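Local coordinates for protein anti-sigma-I factor RsgI2 (Clostridium thermocellum, PDB 4B9P) that probably senses cellulose outside the cell through its family 3 carbohydrate-binding module, the part present here, and so controls release of the sigma factor SigI2, at residues I7-Y12 and L160-E165. Residues are numbered along the deposited sequence; the frame is centred on the assembly and turned at random.
Sequences IELQAY and LYWGIE
Strand 7-12 and strand 160-162 belong to different sheets; their axes pass 7.2 Å apart at 61°, and the CA atoms of I7 and W162 are the nearest pair. The indole of W162 (CG anti to the backbone N, chi1 177°) lies against the backbone of I7 to L9. L9 CB sits over the face of the five-membered ring, a CH-pi contact 3.5 Å from its centroid. On the same face, L9 N stands 3.7 Å above the plane, over the centre of the six-membered ring. Its N-H points into the ring face, and this buried N has no other polar partner. I7 O comes obliquely to within 3.4 Å of W162 CE3, and E8 CG reaches CH2. W162 NE1 is hydrogen-bonded to W149 O, which helps fix the ring's rotation. I7 CD1 packs on W162 CB at 3.8 Å and on Y161 CB. A water joins the backbones, accepting from I7 N (3.1 Å) and donating to Y161 O (2.8 Å). Y161 and W162 form a classic beta bulge opposite V154. This is packing between the two sheets of the CBM3 beta sandwich, made by an edge strand, away from the metal sites.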
# COMPACT_ATOMS: atom_id res chain seq x y z
N ILE A 7 16.19 3.76 -1.11
CA ILE A 7 15.31 2.71 -0.65
C ILE A 7 15.03 1.72 -1.78
O ILE A 7 15.24 2.04 -2.97
CB ILE A 7 13.96 3.27 -0.14
CG1 ILE A 7 13.32 4.18 -1.18
CG2 ILE A 7 14.19 3.99 1.21
CD1 ILE A 7 11.94 4.63 -0.84
N GLU A 8 14.53 0.54 -1.41
CA GLU A 8 14.00 -0.41 -2.35
C GLU A 8 12.62 -0.79 -1.83
O GLU A 8 12.44 -0.96 -0.63
CB GLU A 8 14.91 -1.65 -2.45
CG GLU A 8 14.39 -2.66 -3.43
CD GLU A 8 15.36 -3.79 -3.64
OE1 GLU A 8 16.32 -3.60 -4.41
OE2 GLU A 8 15.17 -4.89 -3.07
N LEU A 9 11.65 -0.96 -2.73
CA LEU A 9 10.31 -1.33 -2.34
C LEU A 9 10.00 -2.66 -3.01
O LEU A 9 10.07 -2.76 -4.25
CB LEU A 9 9.34 -0.24 -2.78
CG LEU A 9 7.88 -0.25 -2.36
CD1 LEU A 9 7.05 -1.38 -3.03
CD2 LEU A 9 7.72 -0.19 -0.86
N GLN A 10 9.68 -3.67 -2.20
CA GLN A 10 9.23 -4.96 -2.69
C GLN A 10 7.76 -5.14 -2.35
O GLN A 10 7.30 -4.61 -1.33
CB GLN A 10 10.05 -6.12 -2.14
CG GLN A 10 11.50 -5.99 -2.48
CD GLN A 10 12.29 -7.19 -2.03
OE1 GLN A 10 11.72 -8.15 -1.55
NE2 GLN A 10 13.61 -7.13 -2.14
N ALA A 11 7.02 -5.86 -3.17
CA ALA A 11 5.59 -6.02 -2.90
C ALA A 11 5.06 -7.24 -3.63
O ALA A 11 5.68 -7.75 -4.57
CB ALA A 11 4.83 -4.79 -3.36
N TYR A 12 3.89 -7.70 -3.22
CA TYR A 12 3.10 -8.59 -4.03
C TYR A 12 1.66 -8.50 -3.54
O TYR A 12 1.38 -7.96 -2.47
CB TYR A 12 3.62 -10.04 -3.97
CG TYR A 12 3.40 -10.80 -2.69
CD1 TYR A 12 4.18 -10.54 -1.56
CD2 TYR A 12 2.46 -11.83 -2.61
CE1 TYR A 12 4.02 -11.27 -0.38
CE2 TYR A 12 2.29 -12.55 -1.44
CZ TYR A 12 3.08 -12.28 -0.34
OH TYR A 12 2.90 -13.01 0.83
N LEU A 160 9.45 12.23 -4.10
CA LEU A 160 9.40 10.87 -4.64
C LEU A 160 10.79 10.20 -4.59
O LEU A 160 11.73 10.68 -5.21
CB LEU A 160 8.85 10.85 -6.08
CG LEU A 160 8.66 9.49 -6.73
CD1 LEU A 160 7.53 8.72 -6.09
CD2 LEU A 160 8.38 9.70 -8.25
N TYR A 161 10.90 9.09 -3.85
CA TYR A 161 12.15 8.33 -3.79
C TYR A 161 12.07 6.95 -4.42
O TYR A 161 13.09 6.29 -4.54
CB TYR A 161 12.63 8.18 -2.34
CG TYR A 161 13.57 9.26 -1.91
CD1 TYR A 161 13.09 10.51 -1.50
CD2 TYR A 161 14.95 9.07 -1.96
CE1 TYR A 161 13.96 11.52 -1.12
CE2 TYR A 161 15.83 10.07 -1.58
CZ TYR A 161 15.34 11.29 -1.15
OH TYR A 161 16.24 12.27 -0.80
N TRP A 162 10.87 6.50 -4.79
CA TRP A 162 10.74 5.19 -5.41
C TRP A 162 9.50 5.15 -6.25
O TRP A 162 8.46 5.64 -5.83
CB TRP A 162 10.60 4.09 -4.33
CG TRP A 162 10.40 2.76 -4.96
CD1 TRP A 162 9.21 2.20 -5.30
CD2 TRP A 162 11.41 1.86 -5.40
NE1 TRP A 162 9.41 1.01 -5.95
CE2 TRP A 162 10.75 0.77 -6.02
CE3 TRP A 162 12.81 1.85 -5.32
CZ2 TRP A 162 11.44 -0.31 -6.54
CZ3 TRP A 162 13.51 0.79 -5.85
CH2 TRP A 162 12.83 -0.28 -6.45
N GLY A 163 9.60 4.57 -7.44
CA GLY A 163 8.41 4.20 -8.17
C GLY A 163 8.04 5.17 -9.26
O GLY A 163 8.63 6.24 -9.44
N ILE A 164 7.03 4.75 -10.02
CA ILE A 164 6.53 5.49 -11.16
C ILE A 164 5.07 5.82 -10.92
O ILE A 164 4.25 4.92 -10.77
CB ILE A 164 6.68 4.66 -12.43
CG1 ILE A 164 8.14 4.23 -12.60
CG2 ILE A 164 6.16 5.43 -13.66
CD1 ILE A 164 8.37 3.34 -13.76
N GLU A 165 4.74 7.10 -10.91
CA GLU A 165 3.36 7.54 -10.75
C GLU A 165 2.51 7.11 -11.94
O GLU A 165 3.01 7.01 -13.06
CB GLU A 165 3.33 9.06 -10.72
CG GLU A 165 4.19 9.66 -9.67
CD GLU A 165 3.50 9.70 -8.38
OE1 GLU A 165 2.55 8.89 -8.22
OE2 GLU A 165 3.88 10.55 -7.53
O HOH W 1 15.63 5.54 -3.54